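Glycosylation Associate Protein 3 (Streptococcus agalactiae serotype V, PDB 6OYC) probably acts in the accessory Sec system that glycosylates and exports surface adhesins, as part of a Gap1-Gap2-Gap3 complex with lectin-like, sugar-binding character. Local coordinates at residues L72-E77 against F131-L136; L84-E89 against E101-D106. All blocks are in the same frame, centred on the assembly; numbering follows the deposited sequence.

Overall arrangement
Both contacts lie in the beta-sandwich that carries the accessory Sec family sequence, and their centres are about 11 Å apart. Interaction 1 pairs the two strands 69-78 and 130-140 within one antiparallel sheet. Interaction 2 is a hairpin in the facing sheet, pairing strand 84-91 with 97-103, an edge strand of its sheet within this chain. The apolar side chains of the two sheets meet between them: Val-86 touches Leu-72 and Leu-136, and Leu-84 touches Phe-131 and Ala-76. Leu-103 CD2 lies 3.6 Å from Leu-72 O. Past Leu-103 the chain leaves its sheet for the facing one, where Leu-74 N makes a probable hydrogen bond of 2.9 Å to Asp-106 O.

Interaction 1: residues L72-E77 against F131-L136; sequences LSLNAE and FTFHYL
A classic beta bulge interrupts the antiparallel pairing of strands 69-78 and 130-140, where His-134 and Tyr-135 both face Asn-75. Asn-75 O accepts from His-134 N at 3.0 Å and from Tyr-135 N at 3.2 Å. Asn-75 N returns a bond to Tyr-135 O. Regular pairing resumes at Glu-77, which exchanges two backbone bonds with Thr-132. At the bulge, Asn-75 CB sits over one face of the Tyr-135 ring, 3.7 Å from its centroid, as a CH-pi contact. Asn-75 OD1 lies 3.3 Å from His-134 CD2, with the amide and ring planes nearly perpendicular. Glu-77 CG lies beside the backbone N (chi1 -76°), and the chain runs extended beyond it, bringing OE1 to the edge of the His-134 ring. His-134 NE2 donates to Glu-77 OE1 at 2.5 Å, close to the ring plane but from above the carboxylate plane. The other sheet face is apolar. There Leu-74 CD1 meets Leu-136 CD2 at 3.5 Å and the edge of the Phe-133 ring at CE1. His-134 ND1 is hydrogen-bonded to Ser-29 OG, so both ring nitrogens have partners. These two bonds would hold the ring's rotation, and the carboxylate may favour a protonated imidazole if ND1 also donates.

Interaction 2: residues L84-E89 against E101-D106; sequences LFVRIE and ELLKKD
Val-86 and Leu-103 form a hydrogen-bonded pair, and so do Ile-88 and Glu-101. Leu-103 N donates to Val-86 O at 2.7 Å, in a nearly straight bond (172° at the hydrogen). The return bond, from Val-86 N to Leu-103 O, is more bent. Ile-88 and Glu-101 exchange two bonds of 3.0 Å, Ile-88 N to Glu-101 O and Glu-101 N to Ile-88 O. Arg-87 and Leu-102 are the non-hydrogen-bonded pair between them. Here CA-H...O contacts run from Leu-102 CA to Val-86 O and from Arg-87 CA to Glu-101 O.

The two strands are the arms of a beta hairpin. Strand 97-103 is an edge strand of its sheet within this chain, and strand 118-125 flanks 84-91 on its other side.

Apolar contacts differ between the two faces. On one, Val-86 and Leu-103 lie side by side and point the same way, with CB to CB at 4.0 Å. Both side chains also touch Leu-72 of the facing sheet. Ile-88 CG2 packs beside Glu-101 CB on this face. On the other, Leu-102 CD2 lies 3.6 Å from Arg-87 CB and also touches Arg-87 CG. The same methyl comes 4.0 Å from Phe-85 CE2, obliquely to the ring. Separately, Phe-85 CB makes a close approach to a carbonyl, 3.2 Å from Leu-103 O.

Arg-87 and Glu-89 form a salt bridge within strand 84-91, Arg-87 NH2 to Glu-89 OE1 at 3.0 Å. The Arg-87 chain is extended from CG to NE (chi2 167°, chi3 160°). Its NE and NH2 both donate to Glu-89 OE1 from the same side of the carboxylate plane. The weak third bond is NH2 to Glu-89 OE2, an oxygen also bonded to Ser-97 OG. Arg-87 makes a cation-pi contact with Phe-100 as well.

Interaction 1: residues L72-E77 against F131-L136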
loop_
_atom_site.group_PDB
_atom_site.type_symbol
_atom_site.label_atom_id
_atom_site.label_comp_id
_atom_site.label_asym_id
_atom_site.label_seq_id
_atom_site.Cartn_x
_atom_site.Cartn_y
_atom_site.Cartn_z
ATOM N N LEU C 72 -6.239 2.045 -15.541
ATOM C CA LEU C 72 -5.039 1.293 -15.201
ATOM C C LEU C 72 -3.858 2.242 -15.227
ATOM O O LEU C 72 -3.644 2.942 -16.224
ATOM C CB LEU C 72 -4.804 0.139 -16.164
ATOM C CG LEU C 72 -3.612 -0.771 -15.857
ATOM C CD1 LEU C 72 -3.874 -1.570 -14.579
ATOM C CD2 LEU C 72 -3.374 -1.689 -17.045
ATOM N N SER C 73 -3.104 2.265 -14.133
ATOM C CA SER C 73 -1.981 3.169 -13.956
ATOM C C SER C 73 -0.726 2.366 -13.668
ATOM O O SER C 73 -0.778 1.348 -12.969
ATOM C CB SER C 73 -2.229 4.153 -12.805
ATOM O OG SER C 73 -3.470 4.794 -12.972
ATOM N N LEU C 74 0.400 2.842 -14.192
ATOM C CA LEU C 74 1.704 2.247 -13.944
ATOM C C LEU C 74 2.495 3.160 -13.018
ATOM O O LEU C 74 2.665 4.346 -13.304
ATOM C CB LEU C 74 2.459 2.025 -15.252
ATOM C CG LEU C 74 3.943 1.655 -15.154
ATOM C CD1 LEU C 74 4.157 0.218 -14.683
ATOM C CD2 LEU C 74 4.597 1.865 -16.499
ATOM N N ASN C 75 2.955 2.614 -11.909
ATOM C CA ASN C 75 3.869 3.307 -11.013
ATOM C C ASN C 75 5.215 2.598 -11.111
ATOM O O ASN C 75 5.386 1.513 -10.549
ATOM C CB ASN C 75 3.339 3.319 -9.581
ATOM C CG ASN C 75 4.028 4.357 -8.724
ATOM O OD1 ASN C 75 5.245 4.545 -8.826
ATOM N ND2 ASN C 75 3.257 5.054 -7.887
ATOM N N ALA C 76 6.157 3.221 -11.827
ATOM C CA ALA C 76 7.504 2.708 -12.040
ATOM C C ALA C 76 8.463 3.884 -12.215
ATOM O O ALA C 76 8.046 5.020 -12.438
ATOM C CB ALA C 76 7.573 1.781 -13.264
ATOM N N GLU C 77 9.765 3.600 -12.118
ATOM C CA GLU C 77 10.816 4.598 -12.283
ATOM C C GLU C 77 11.768 4.118 -13.361
ATOM O O GLU C 77 12.350 3.038 -13.222
ATOM C CB GLU C 77 11.591 4.819 -10.973
ATOM C CG GLU C 77 10.874 5.634 -9.918
ATOM C CD GLU C 77 11.466 5.451 -8.533
ATOM O OE1 GLU C 77 10.704 5.113 -7.604
ATOM O OE2 GLU C 77 12.687 5.648 -8.361
ATOM N N PHE C 131 15.146 -0.426 -14.642
ATOM C CA PHE C 131 13.963 0.223 -14.101
ATOM C C PHE C 131 13.648 -0.355 -12.725
ATOM O O PHE C 131 14.096 -1.454 -12.375
ATOM C CB PHE C 131 12.765 0.080 -15.049
ATOM C CG PHE C 131 12.285 -1.345 -15.229
ATOM C CD1 PHE C 131 11.407 -1.917 -14.321
ATOM C CD2 PHE C 131 12.693 -2.093 -16.313
ATOM C CE1 PHE C 131 10.962 -3.214 -14.491
ATOM C CE2 PHE C 131 12.245 -3.398 -16.489
ATOM C CZ PHE C 131 11.387 -3.957 -15.580
ATOM N N THR C 132 12.853 0.403 -11.957
ATOM C CA THR C 132 12.268 -0.047 -10.698
ATOM C C THR C 132 10.756 -0.035 -10.846
ATOM O O THR C 132 10.159 1.026 -11.044
ATOM C CB THR C 132 12.680 0.841 -9.515
ATOM O OG1 THR C 132 14.093 0.743 -9.309
ATOM C CG2 THR C 132 11.963 0.392 -8.235
ATOM N N PHE C 133 10.141 -1.207 -10.744
ATOM C CA PHE C 133 8.692 -1.338 -10.808
ATOM C C PHE C 133 8.120 -1.338 -9.397
ATOM O O PHE C 133 8.617 -2.056 -8.520
ATOM C CB PHE C 133 8.290 -2.618 -11.538
ATOM C CG PHE C 133 6.815 -2.908 -11.483
ATOM C CD1 PHE C 133 5.943 -2.304 -12.383
ATOM C CD2 PHE C 133 6.296 -3.768 -10.520
ATOM C CE1 PHE C 133 4.579 -2.565 -12.328
ATOM C CE2 PHE C 133 4.948 -4.033 -10.462
ATOM C CZ PHE C 133 4.084 -3.438 -11.366
ATOM N N HIS C 134 7.076 -0.544 -9.185
ATOM C CA HIS C 134 6.406 -0.480 -7.886
ATOM C C HIS C 134 5.083 -1.227 -7.902
ATOM O O HIS C 134 4.893 -2.160 -7.118
ATOM C CB HIS C 134 6.189 0.981 -7.462
ATOM C CG HIS C 134 7.463 1.748 -7.333
ATOM N ND1 HIS C 134 8.442 1.404 -6.425
ATOM C CD2 HIS C 134 7.941 2.810 -8.022
ATOM C CE1 HIS C 134 9.463 2.233 -6.548
ATOM N NE2 HIS C 134 9.187 3.093 -7.512
ATOM N N TYR C 135 4.159 -0.834 -8.776
ATOM C CA TYR C 135 2.846 -1.463 -8.790
ATOM C C TYR C 135 2.050 -0.960 -9.982
ATOM O O TYR C 135 2.415 0.013 -10.651
ATOM C CB TYR C 135 2.069 -1.203 -7.492
ATOM C CG TYR C 135 1.837 0.254 -7.159
ATOM C CD1 TYR C 135 0.878 1.006 -7.834
ATOM C CD2 TYR C 135 2.560 0.875 -6.136
ATOM C CE1 TYR C 135 0.649 2.345 -7.511
ATOM C CE2 TYR C 135 2.338 2.214 -5.804
ATOM C CZ TYR C 135 1.387 2.944 -6.492
ATOM O OH TYR C 135 1.178 4.272 -6.163
ATOM N N LEU C 136 0.946 -1.641 -10.231
ATOM C CA LEU C 136 -0.106 -1.132 -11.084
ATOM C C LEU C 136 -1.315 -0.847 -10.209
ATOM O O LEU C 136 -1.505 -1.490 -9.168
ATOM C CB LEU C 136 -0.472 -2.123 -12.185
ATOM C CG LEU C 136 0.622 -2.633 -13.130
ATOM C CD1 LEU C 136 0.007 -3.608 -14.097
ATOM C CD2 LEU C 136 1.275 -1.516 -13.913
#

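Interaction 2: residues L84-E89 against E101-D106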
loop_
_atom_site.group_PDB
_atom_site.type_symbol
_atom_site.label_atom_id
_atom_site.label_comp_id
_atom_site.label_asym_id
_atom_site.label_seq_id
_atom_site.Cartn_x
_atom_site.Cartn_y
_atom_site.Cartn_z
ATOM N N LEU C 84 9.075 0.555 -21.190
ATOM C CA LEU C 84 8.388 -0.355 -20.271
ATOM C C LEU C 84 6.891 -0.111 -20.369
ATOM O O LEU C 84 6.396 0.901 -19.867
ATOM C CB LEU C 84 8.853 -0.183 -18.822
ATOM C CG LEU C 84 8.244 -1.216 -17.856
ATOM C CD1 LEU C 84 8.833 -2.622 -18.084
ATOM C CD2 LEU C 84 8.370 -0.812 -16.387
ATOM N N PHE C 85 6.159 -1.044 -20.976
ATOM C CA PHE C 85 4.732 -0.838 -21.168
ATOM C C PHE C 85 3.926 -2.020 -20.630
ATOM O O PHE C 85 4.467 -3.031 -20.165
ATOM C CB PHE C 85 4.400 -0.541 -22.643
ATOM C CG PHE C 85 4.651 -1.680 -23.584
ATOM C CD1 PHE C 85 5.894 -1.833 -24.194
ATOM C CD2 PHE C 85 3.639 -2.575 -23.897
ATOM C CE1 PHE C 85 6.134 -2.889 -25.075
ATOM C CE2 PHE C 85 3.865 -3.626 -24.782
ATOM C CZ PHE C 85 5.117 -3.782 -25.374
ATOM N N VAL C 86 2.603 -1.853 -20.665
ATOM C CA VAL C 86 1.669 -2.760 -20.026
ATOM C C VAL C 86 0.594 -3.140 -21.039
ATOM O O VAL C 86 -0.008 -2.272 -21.678
ATOM C CB VAL C 86 1.044 -2.137 -18.759
ATOM C CG1 VAL C 86 0.042 -3.077 -18.134
ATOM C CG2 VAL C 86 2.123 -1.804 -17.741
ATOM N N ARG C 87 0.358 -4.434 -21.178
ATOM C CA ARG C 87 -0.650 -4.981 -22.066
ATOM C C ARG C 87 -1.724 -5.674 -21.231
ATOM O O ARG C 87 -1.434 -6.632 -20.493
ATOM C CB ARG C 87 -0.006 -5.959 -23.044
ATOM C CG ARG C 87 -0.956 -6.588 -24.040
ATOM C CD ARG C 87 -0.147 -7.290 -25.161
ATOM N NE ARG C 87 -0.946 -8.294 -25.872
ATOM C CZ ARG C 87 -0.989 -8.427 -27.199
ATOM N NH1 ARG C 87 -0.277 -7.619 -27.982
ATOM N NH2 ARG C 87 -1.739 -9.380 -27.742
ATOM N N ILE C 88 -2.956 -5.187 -21.342
ATOM C CA ILE C 88 -4.114 -5.890 -20.813
ATOM C C ILE C 88 -4.785 -6.611 -21.970
ATOM O O ILE C 88 -5.070 -6.005 -23.011
ATOM C CB ILE C 88 -5.079 -4.929 -20.095
ATOM C CG1 ILE C 88 -6.306 -5.669 -19.578
ATOM C CG2 ILE C 88 -5.501 -3.772 -20.981
ATOM C CD1 ILE C 88 -7.056 -4.870 -18.508
ATOM N N GLU C 89 -5.011 -7.912 -21.806
ATOM C CA GLU C 89 -5.581 -8.739 -22.858
ATOM C C GLU C 89 -6.803 -9.481 -22.333
ATOM O O GLU C 89 -6.793 -9.973 -21.203
ATOM C CB GLU C 89 -4.553 -9.749 -23.397
ATOM C CG GLU C 89 -5.023 -10.477 -24.657
ATOM C CD GLU C 89 -3.869 -10.895 -25.570
ATOM O OE1 GLU C 89 -2.686 -10.699 -25.215
ATOM O OE2 GLU C 89 -4.151 -11.435 -26.650
ATOM N N GLU C 101 -5.365 -3.853 -25.056
ATOM C CA GLU C 101 -5.027 -2.433 -25.011
ATOM C C GLU C 101 -3.663 -2.272 -24.344
ATOM O O GLU C 101 -3.223 -3.134 -23.579
ATOM C CB GLU C 101 -6.091 -1.615 -24.263
ATOM C CG GLU C 101 -7.533 -1.803 -24.767
ATOM C CD GLU C 101 -7.769 -1.262 -26.194
ATOM O OE1 GLU C 101 -8.818 -1.574 -26.798
ATOM O OE2 GLU C 101 -6.925 -0.506 -26.708
ATOM N N LEU C 102 -2.996 -1.152 -24.637
ATOM C CA LEU C 102 -1.638 -0.897 -24.179
ATOM C C LEU C 102 -1.554 0.377 -23.350
ATOM O O LEU C 102 -2.110 1.419 -23.712
ATOM C CB LEU C 102 -0.655 -0.763 -25.337
ATOM C CG LEU C 102 -0.404 -1.992 -26.194
ATOM C CD1 LEU C 102 0.709 -1.705 -27.206
ATOM C CD2 LEU C 102 -0.089 -3.203 -25.325
ATOM N N LEU C 103 -0.809 0.291 -22.260
ATOM C CA LEU C 103 -0.474 1.431 -21.426
ATOM C C LEU C 103 1.012 1.703 -21.609
ATOM O O LEU C 103 1.845 0.842 -21.318
ATOM C CB LEU C 103 -0.831 1.142 -19.971
ATOM C CG LEU C 103 -0.124 1.848 -18.821
ATOM C CD1 LEU C 103 -0.364 3.321 -18.928
ATOM C CD2 LEU C 103 -0.676 1.312 -17.509
ATOM N N LYS C 104 1.338 2.875 -22.135
ATOM C CA LYS C 104 2.712 3.264 -22.401
ATOM C C LYS C 104 3.212 4.372 -21.493
ATOM O O LYS C 104 4.357 4.316 -21.042
ATOM C CB LYS C 104 2.860 3.700 -23.861
ATOM C CG LYS C 104 2.676 2.543 -24.852
ATOM C CD LYS C 104 3.771 2.522 -25.928
ATOM C CE LYS C 104 3.490 1.490 -27.023
ATOM N NZ LYS C 104 4.384 1.649 -28.219
ATOM N N LYS C 105 2.387 5.374 -21.193
ATOM C CA LYS C 105 2.893 6.476 -20.387
ATOM C C LYS C 105 2.520 6.253 -18.929
ATOM O O LYS C 105 3.269 5.588 -18.207
ATOM C CB LYS C 105 2.389 7.828 -20.913
ATOM C CG LYS C 105 3.048 8.245 -22.250
ATOM C CD LYS C 105 2.904 9.742 -22.581
ATOM C CE LYS C 105 3.306 10.058 -24.033
ATOM N NZ LYS C 105 4.784 10.177 -24.243
ATOM N N ASP C 106 1.373 6.769 -18.487
ATOM C CA ASP C 106 1.019 6.774 -17.070
ATOM C C ASP C 106 -0.232 5.966 -16.764
ATOM O O ASP C 106 -0.241 5.171 -15.812
ATOM C CB ASP C 106 0.780 8.210 -16.573
ATOM C CG ASP C 106 1.993 9.097 -16.700
ATOM O OD1 ASP C 106 3.034 8.786 -16.076
ATOM O OD2 ASP C 106 1.881 10.131 -17.403
#